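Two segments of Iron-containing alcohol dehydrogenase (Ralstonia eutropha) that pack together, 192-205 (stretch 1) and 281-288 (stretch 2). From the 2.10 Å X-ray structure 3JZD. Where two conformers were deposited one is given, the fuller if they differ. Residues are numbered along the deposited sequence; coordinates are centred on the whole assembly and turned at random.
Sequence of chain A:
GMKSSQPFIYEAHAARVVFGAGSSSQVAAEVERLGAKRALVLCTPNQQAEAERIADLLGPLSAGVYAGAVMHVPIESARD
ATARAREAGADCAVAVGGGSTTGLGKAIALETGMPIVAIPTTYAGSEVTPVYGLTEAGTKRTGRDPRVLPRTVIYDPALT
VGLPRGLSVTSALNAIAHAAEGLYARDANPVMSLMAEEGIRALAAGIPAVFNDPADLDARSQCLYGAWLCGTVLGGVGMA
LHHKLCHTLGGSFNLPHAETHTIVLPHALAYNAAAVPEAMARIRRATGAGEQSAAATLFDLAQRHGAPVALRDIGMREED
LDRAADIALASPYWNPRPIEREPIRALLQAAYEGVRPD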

# COMPACT_ATOMS: atom_id res chain seq x y z
N MSE A 192 -3.75 -5.21 -3.33
CA MSE A 192 -3.54 -4.82 -4.72
C MSE A 192 -4.91 -4.53 -5.40
O MSE A 192 -5.06 -3.56 -6.17
CB MSE A 192 -2.74 -5.91 -5.44
CG MSE A 192 -1.30 -5.98 -4.99
SE MSE A 192 -0.29 -4.45 -5.65
CE MSE A 192 0.97 -4.25 -4.17
N SER A 193 -5.90 -5.35 -5.10
CA SER A 193 -7.22 -5.14 -5.67
C SER A 193 -7.89 -3.86 -5.21
O SER A 193 -8.57 -3.21 -5.99
CB SER A 193 -8.09 -6.36 -5.40
OG SER A 193 -7.53 -7.42 -6.15
N LEU A 194 -7.71 -3.52 -3.92
CA LEU A 194 -8.20 -2.27 -3.38
C LEU A 194 -7.57 -1.08 -4.13
O LEU A 194 -8.26 -0.12 -4.50
CB LEU A 194 -7.90 -2.20 -1.89
CG LEU A 194 -8.45 -1.08 -1.03
CD1 LEU A 194 -9.98 -1.20 -0.78
CD2 LEU A 194 -7.67 -1.08 0.32
N MSE A 195 -6.26 -1.15 -4.37
CA MSE A 195 -5.62 -0.05 -5.06
C MSE A 195 -6.02 -0.06 -6.54
O MSE A 195 -6.16 1.02 -7.15
CB MSE A 195 -4.10 -0.10 -4.87
CG MSE A 195 -3.66 -0.10 -3.40
SE MSE A 195 -1.72 -0.13 -3.33
CE MSE A 195 -1.41 1.62 -3.98
N ALA A 196 -6.22 -1.26 -7.11
CA ALA A 196 -6.64 -1.39 -8.52
C ALA A 196 -7.95 -0.66 -8.76
O ALA A 196 -8.07 0.18 -9.63
CB ALA A 196 -6.80 -2.84 -8.88
N GLU A 197 -8.93 -0.97 -7.94
CA GLU A 197 -10.21 -0.38 -8.11
C GLU A 197 -10.22 1.13 -7.89
O GLU A 197 -10.91 1.85 -8.62
CB GLU A 197 -11.22 -1.07 -7.22
CG GLU A 197 -12.57 -0.65 -7.52
CD GLU A 197 -13.65 -1.48 -6.83
OE1 GLU A 197 -13.35 -2.56 -6.18
OE2 GLU A 197 -14.80 -1.02 -7.01
N GLU A 198 -9.52 1.61 -6.86
CA GLU A 198 -9.36 3.05 -6.61
C GLU A 198 -8.63 3.77 -7.79
O GLU A 198 -8.97 4.92 -8.19
CB GLU A 198 -8.55 3.24 -5.32
CG GLU A 198 -8.15 4.63 -5.01
CD GLU A 198 -9.30 5.48 -4.49
OE1 GLU A 198 -10.48 5.07 -4.65
OE2 GLU A 198 -8.99 6.54 -3.90
N GLY A 199 -7.62 3.13 -8.31
CA GLY A 199 -6.92 3.68 -9.48
C GLY A 199 -7.86 3.83 -10.68
O GLY A 199 -7.87 4.88 -11.35
N ILE A 200 -8.69 2.81 -10.92
CA ILE A 200 -9.60 2.88 -12.03
C ILE A 200 -10.58 4.02 -11.79
O ILE A 200 -10.88 4.78 -12.69
CB ILE A 200 -10.33 1.51 -12.33
CG1 ILE A 200 -9.29 0.42 -12.69
CG2 ILE A 200 -11.32 1.66 -13.49
CD1 ILE A 200 -9.87 -1.00 -12.93
N ARG A 201 -11.05 4.16 -10.55
CA ARG A 201 -12.04 5.15 -10.23
C ARG A 201 -11.48 6.55 -10.45
O ARG A 201 -12.16 7.41 -11.01
CB ARG A 201 -12.46 5.01 -8.77
CG ARG A 201 -13.87 5.32 -8.48
CD ARG A 201 -14.20 5.30 -6.96
NE ARG A 201 -13.34 4.44 -6.12
CZ ARG A 201 -13.41 3.10 -5.99
NH1 ARG A 201 -14.32 2.36 -6.68
NH2 ARG A 201 -12.53 2.49 -5.17
N ALA A 202 -10.25 6.76 -10.01
CA ALA A 202 -9.59 8.06 -10.14
C ALA A 202 -9.43 8.47 -11.62
O ALA A 202 -9.73 9.59 -12.01
CB ALA A 202 -8.24 8.06 -9.41
N LEU A 203 -8.94 7.55 -12.43
CA LEU A 203 -8.76 7.82 -13.87
C LEU A 203 -10.08 7.95 -14.62
O LEU A 203 -10.25 8.82 -15.45
CB LEU A 203 -7.88 6.75 -14.49
CG LEU A 203 -6.41 6.90 -14.05
CD1 LEU A 203 -5.67 5.56 -14.00
CD2 LEU A 203 -5.68 7.93 -14.91
N ALA A 204 -11.03 7.11 -14.29
CA ALA A 204 -12.31 7.16 -14.93
C ALA A 204 -12.96 8.51 -14.71
O ALA A 204 -13.67 8.98 -15.60
CB ALA A 204 -13.21 6.04 -14.46
N ALA A 205 -12.75 9.12 -13.55
CA ALA A 205 -13.25 10.46 -13.28
C ALA A 205 -12.32 11.54 -13.83
O ALA A 205 -12.77 12.60 -14.25
CB ALA A 205 -13.39 10.68 -11.77
N ALA A 281 -17.32 -6.97 -12.39
CA ALA A 281 -18.19 -6.18 -11.53
C ALA A 281 -17.44 -5.05 -10.77
O ALA A 281 -17.99 -3.98 -10.54
CB ALA A 281 -18.99 -7.09 -10.55
N ARG A 282 -16.20 -5.29 -10.37
CA ARG A 282 -15.40 -4.26 -9.72
C ARG A 282 -14.95 -3.22 -10.74
O ARG A 282 -14.96 -2.04 -10.44
CB ARG A 282 -14.20 -4.84 -8.96
CG ARG A 282 -14.64 -5.72 -7.79
CD ARG A 282 -13.54 -6.28 -6.96
NE ARG A 282 -12.84 -5.24 -6.19
CZ ARG A 282 -11.95 -5.50 -5.24
NH1 ARG A 282 -11.64 -6.77 -4.96
NH2 ARG A 282 -11.38 -4.50 -4.56
N ILE A 283 -14.60 -3.64 -11.95
CA ILE A 283 -14.23 -2.65 -12.94
C ILE A 283 -15.44 -1.78 -13.29
O ILE A 283 -15.31 -0.57 -13.47
CB ILE A 283 -13.67 -3.31 -14.17
CG1 ILE A 283 -12.32 -3.97 -13.83
CG2 ILE A 283 -13.58 -2.28 -15.30
CD1 ILE A 283 -11.84 -4.93 -14.95
N ARG A 284 -16.62 -2.39 -13.38
CA ARG A 284 -17.86 -1.68 -13.71
C ARG A 284 -18.22 -0.65 -12.66
O ARG A 284 -18.55 0.49 -12.99
CB ARG A 284 -19.00 -2.67 -13.90
CG ARG A 284 -18.82 -3.46 -15.19
CD ARG A 284 -19.76 -4.67 -15.32
NE ARG A 284 -21.14 -4.33 -15.00
CZ ARG A 284 -21.93 -4.98 -14.15
NH1 ARG A 284 -21.54 -6.10 -13.53
NH2 ARG A 284 -23.15 -4.52 -13.94
N ARG A 285 -18.12 -1.06 -11.39
CA ARG A 285 -18.39 -0.17 -10.27
C ARG A 285 -17.43 1.01 -10.31
O ARG A 285 -17.84 2.14 -10.11
CB ARG A 285 -18.23 -0.92 -8.95
CG ARG A 285 -18.59 -0.12 -7.72
CD ARG A 285 -18.65 -0.98 -6.45
NE ARG A 285 -17.36 -1.62 -6.16
CZ ARG A 285 -17.16 -2.53 -5.20
NH1 ARG A 285 -18.16 -2.93 -4.42
NH2 ARG A 285 -15.94 -3.06 -5.02
N ALA A 286 -16.15 0.75 -10.56
CA ALA A 286 -15.17 1.83 -10.55
C ALA A 286 -15.30 2.79 -11.76
O ALA A 286 -14.87 3.94 -11.70
CB ALA A 286 -13.75 1.23 -10.45
N THR A 287 -15.87 2.31 -12.86
CA THR A 287 -16.04 3.14 -14.07
C THR A 287 -17.45 3.73 -14.19
O THR A 287 -17.73 4.50 -15.10
CB THR A 287 -15.76 2.32 -15.34
OG1 THR A 287 -16.59 1.17 -15.36
CG2 THR A 287 -14.29 1.88 -15.43
N GLY A 288 -18.34 3.42 -13.26
CA GLY A 288 -19.70 3.95 -13.29
C GLY A 288 -20.53 3.35 -14.41
O GLY A 288 -21.45 3.99 -14.90

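Stretch 1 is helical throughout and stretch 2 is mostly helical, and their axes run in roughly the same N-to-C direction, with a signed crossing angle of -35°, approaching to 8.3 Å. The backbones come nearest late in each segment: the CA atoms of Arg 201 and Ala 286 lie 4.6 Å apart, those of Ala 204 and Thr 287 5.6 Å. The contact buries 488 Å², both sides summed.

Along stretch 1, the first residue to engage is Ser 193, whose CB sits 3.6 Å from NH1 of Arg 282. Its carbonyl O is 3.4 Å from Arg 282 NH2, but the angle is too poor for a hydrogen bond, and this oxygen already accepts the helical bond from Glu 197 N at 3.0 Å.

Glu 197 is the polar centre of the interface. Its chi1 and chi2 are both t, so the chain extends and carries the carboxylate to two arginines one helical turn apart. Arg 282 NE donates to Glu 197 OE1 at 2.7 Å with an angle of 161°, while Arg 282 NH2 adds a weak bond to the same OE1 at 3.2 Å and 133°. Arg 285 binds through two nitrogens: NE to Glu 197 OE2 at 2.8 Å, and NH2 to Glu 197 OE1 at 2.9 Å. In both arginines the acceptor approaches the guanidinium edge, near its plane, where the N-H bonds point, so charge attraction and hydrogen bonding coincide in these salt bridges. Both arginines have CA-to-CB bonds directed sideways, and their long chains bring the charged ends nearer. Within its own helix, Glu 197 OE2 also takes a weak bond from Arg 201 NH1 at 3.4 Å.

Ile 200 shifts the chemistry to apolar packing. Its CD1 lies 4.0 Å from Ile 283 CG1, and its CG2 is 3.9 Å from Ala 286 CB and 3.6 Å from Thr 287 CG2. Ala 286 points toward stretch 1, and its small methyl lets the backbones come close: Ala 286 CB is 3.4 Å from Glu 197 O.

At Arg 201 the closest contact involves the backbone. Its CA lies 3.4 Å from Ala 286 O, with an angle of 156° at the hydrogen, consistent with a CA-H...O contact. Its guanidinium turns back along its own helix, where NE bonds Glu 198 OE1 at 3.3 Å in a salt bridge.

Ala 204 completes the contact, its CB 3.8 Å from Ala 286 O.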